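Side-chain contact in protein Amuc_1100 (Akkermansia muciniphila, PDB 6KNY), which is of unknown function but is a membrane protein with a transmembrane helix, crystallised here as a monomer without that region: residues Asn128-Lys133 and Leu175-Gln180. Residues are numbered along the deposited sequence; the frame is centred on the assembly and turned at random.
Sequences NSLVNK and LEIAFQ
Leu130 and Ile177 meet tip to tip, methyl against methyl: CD2 of Leu130 lies 3.9 Å from CD1 of Ile177. Leu130 has CG anti to its own nitrogen (chi1 175°), which carries the forked end outward, and CD2 is the arm that touches. Ile177 answers with its longer branch. CG1 is anti to the carbonyl carbon and the chain runs on in extended form (chi2 -173°), bringing CD1 to the helix. That methyl makes both contacts. The second is with Val131, whose CG2 approaches CD1 of Ile177 to 4.2 Å; the CA-CB bond of Val131 is not aimed at the strand. The isoleucine tip therefore faces two neighbouring residues of one helical turn. Its other branch, CG2, turns instead to the edge of the Phe179 ring, in the ring plane. No hydrogen bond crosses the interface, and the backbones stay well apart, with 8.9 Å between the CA atoms of Val131 and Ile177. All three touching residues are buried: helix 117-134 packs by apolar side chains on one face of a mixed beta sheet. Strand 170-181 lies inside that sheet, antiparallel to its neighbours 141-146 and 265-276, and Leu130 also touches Leu271 of the latter. Besides Ile177, Val131 touches Leu84 of helix 70-91 and Leu102 of a loop. Asn128 meets Phe80 of the same helix, and helix 117-134 lies between it and the sheet.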
ATOM      1  N   ASN A 128       3.614   1.234  -2.152  1.00 27.10           N
ATOM      2  CA  ASN A 128       4.461   2.390  -2.449  1.00 28.76           C
ATOM      3  C   ASN A 128       3.704   3.467  -3.209  1.00 29.30           C
ATOM      4  O   ASN A 128       3.829   4.657  -2.908  1.00 30.01           O
ATOM      5  CB  ASN A 128       5.694   1.989  -3.261  1.00 30.36           C
ATOM      6  CG  ASN A 128       6.602   3.186  -3.529  1.00 27.92           C
ATOM      7  OD1 ASN A 128       7.156   3.774  -2.599  1.00 30.10           O
ATOM      8  ND2 ASN A 128       6.687   3.594  -4.779  1.00 23.72           N
ATOM      9  N   SER A 129       2.936   3.066  -4.220  0.67 28.27           N
ATOM     10  CA  SER A 129       2.190   4.041  -5.010  0.67 28.98           C
ATOM     11  C   SER A 129       1.110   4.713  -4.171  0.67 28.76           C
ATOM     12  O   SER A 129       0.919   5.935  -4.245  0.67 28.49           O
ATOM     13  CB  SER A 129       1.580   3.365  -6.235  0.67 29.66           C
ATOM     14  OG  SER A 129       0.732   4.265  -6.918  0.67 31.29           O
ATOM     15  N   LEU A 130       0.386   3.922  -3.369  1.00 26.99           N
ATOM     16  CA  LEU A 130      -0.661   4.463  -2.491  1.00 26.99           C
ATOM     17  C   LEU A 130      -0.102   5.476  -1.497  1.00 24.56           C
ATOM     18  O   LEU A 130      -0.602   6.597  -1.384  1.00 25.46           O
ATOM     19  CB  LEU A 130      -1.344   3.322  -1.724  1.00 28.54           C
ATOM     20  CG  LEU A 130      -2.389   3.756  -0.679  1.00 29.34           C
ATOM     21  CD1 LEU A 130      -3.427   4.699  -1.288  1.00 30.42           C
ATOM     22  CD2 LEU A 130      -3.067   2.539  -0.056  1.00 30.92           C
ATOM     23  N   VAL A 131       0.924   5.091  -0.742  1.00 26.56           N
ATOM     24  CA  VAL A 131       1.426   6.001   0.281  1.00 28.75           C
ATOM     25  C   VAL A 131       1.947   7.286  -0.357  1.00 30.11           C
ATOM     26  O   VAL A 131       1.764   8.386   0.180  1.00 26.21           O
ATOM     27  CB  VAL A 131       2.487   5.295   1.136  1.00 29.93           C
ATOM     28  CG1 VAL A 131       3.117   6.277   2.120  1.00 35.33           C
ATOM     29  CG2 VAL A 131       1.830   4.149   1.904  1.00 28.83           C
ATOM     30  N   ASN A 132       2.557   7.176  -1.541  1.00 34.39           N
ATOM     31  CA  ASN A 132       3.085   8.367  -2.206  1.00 35.94           C
ATOM     32  C   ASN A 132       1.975   9.326  -2.624  1.00 33.89           C
ATOM     33  O   ASN A 132       2.127  10.549  -2.497  1.00 31.27           O
ATOM     34  CB  ASN A 132       3.953   7.959  -3.395  1.00 35.13           C
ATOM     35  CG  ASN A 132       5.371   7.642  -2.973  1.00 35.20           C
ATOM     36  OD1 ASN A 132       6.112   8.529  -2.548  1.00 42.47           O
ATOM     37  ND2 ASN A 132       5.739   6.377  -3.026  1.00 37.26           N
ATOM     38  N   LYS A 133       0.841   8.800  -3.101  1.00 30.41           N
ATOM     39  CA  LYS A 133      -0.314   9.670  -3.325  1.00 32.81           C
ATOM     40  C   LYS A 133      -0.811  10.296  -2.017  1.00 36.78           C
ATOM     41  O   LYS A 133      -1.194  11.472  -1.991  1.00 33.48           O
ATOM     42  CB  LYS A 133      -1.439   8.894  -4.022  1.00 32.47           C
ATOM     43  N   LEU A 175      -3.881  -4.774   4.514  1.00 23.01           N
ATOM     44  CA  LEU A 175      -2.997  -3.834   5.187  1.00 25.01           C
ATOM     45  C   LEU A 175      -3.825  -2.803   5.937  1.00 23.75           C
ATOM     46  O   LEU A 175      -5.022  -2.615   5.675  1.00 21.88           O
ATOM     47  CB  LEU A 175      -2.056  -3.139   4.202  1.00 26.02           C
ATOM     48  CG  LEU A 175      -2.701  -2.227   3.172  1.00 26.34           C
ATOM     49  CD1 LEU A 175      -1.787  -1.009   2.942  1.00 26.57           C
ATOM     50  CD2 LEU A 175      -2.922  -3.010   1.855  1.00 31.74           C
ATOM     51  N   GLU A 176      -3.157  -2.108   6.851  1.00 24.99           N
ATOM     52  CA  GLU A 176      -3.759  -1.027   7.618  1.00 29.10           C
ATOM     53  C   GLU A 176      -2.862   0.190   7.506  1.00 24.71           C
ATOM     54  O   GLU A 176      -1.638   0.068   7.584  1.00 26.40           O
ATOM     55  CB  GLU A 176      -3.896  -1.375   9.110  1.00 32.76           C
ATOM     56  CG  GLU A 176      -4.606  -2.668   9.436  1.00 41.75           C
ATOM     57  CD  GLU A 176      -4.647  -2.907  10.953  1.00 47.93           C
ATOM     58  OE1 GLU A 176      -4.422  -1.943  11.721  1.00 49.94           O
ATOM     59  OE2 GLU A 176      -4.877  -4.061  11.372  1.00 50.58           O
ATOM     60  N   ILE A 177      -3.463   1.361   7.375  1.00 26.07           N
ATOM     61  CA  ILE A 177      -2.719   2.610   7.394  1.00 28.01           C
ATOM     62  C   ILE A 177      -3.374   3.545   8.401  1.00 30.47           C
ATOM     63  O   ILE A 177      -4.603   3.674   8.438  1.00 29.70           O
ATOM     64  CB  ILE A 177      -2.649   3.261   6.004  1.00 31.92           C
ATOM     65  CG1 ILE A 177      -2.088   2.261   4.985  1.00 33.08           C
ATOM     66  CG2 ILE A 177      -1.808   4.528   6.062  1.00 32.14           C
ATOM     67  CD1 ILE A 177      -1.825   2.858   3.615  1.00 37.43           C
ATOM     68  N   ALA A 178      -2.549   4.172   9.233  1.00 28.36           N
ATOM     69  CA  ALA A 178      -2.990   5.183  10.175  1.00 28.43           C
ATOM     70  C   ALA A 178      -2.261   6.473   9.833  1.00 28.96           C
ATOM     71  O   ALA A 178      -1.045   6.459   9.584  1.00 25.81           O
ATOM     72  CB  ALA A 178      -2.699   4.755  11.617  1.00 29.18           C
ATOM     73  N   PHE A 179      -3.002   7.572   9.786  1.00 27.01           N
ATOM     74  CA  PHE A 179      -2.406   8.874   9.526  1.00 28.59           C
ATOM     75  C   PHE A 179      -3.267   9.919  10.210  1.00 32.19           C
ATOM     76  O   PHE A 179      -4.324   9.608  10.772  1.00 27.40           O
ATOM     77  CB  PHE A 179      -2.278   9.173   8.027  1.00 26.42           C
ATOM     78  CG  PHE A 179      -3.560   8.992   7.250  1.00 25.62           C
ATOM     79  CD1 PHE A 179      -4.499  10.006   7.176  1.00 27.82           C
ATOM     80  CD2 PHE A 179      -3.813   7.805   6.578  1.00 27.80           C
ATOM     81  CE1 PHE A 179      -5.675   9.842   6.446  1.00 28.57           C
ATOM     82  CE2 PHE A 179      -4.975   7.626   5.849  1.00 28.33           C
ATOM     83  CZ  PHE A 179      -5.917   8.650   5.782  1.00 27.58           C
ATOM     84  N   GLN A 180      -2.802  11.166  10.160  1.00 34.10           N
ATOM     85  CA  GLN A 180      -3.556  12.253  10.755  1.00 35.34           C
ATOM     86  C   GLN A 180      -3.223  13.553  10.045  1.00 31.94           C
ATOM     87  O   GLN A 180      -2.133  13.721   9.495  1.00 33.23           O
ATOM     88  CB  GLN A 180      -3.292  12.364  12.269  1.00 39.08           C
ATOM     89  CG  GLN A 180      -1.976  12.976  12.665  1.00 45.71           C
ATOM     90  CD  GLN A 180      -2.022  13.580  14.081  1.00 52.07           C
ATOM     91  OE1 GLN A 180      -2.685  14.592  14.316  1.00 58.38           O
ATOM     92  NE2 GLN A 180      -1.325  12.951  15.021  1.00 57.92           N
TER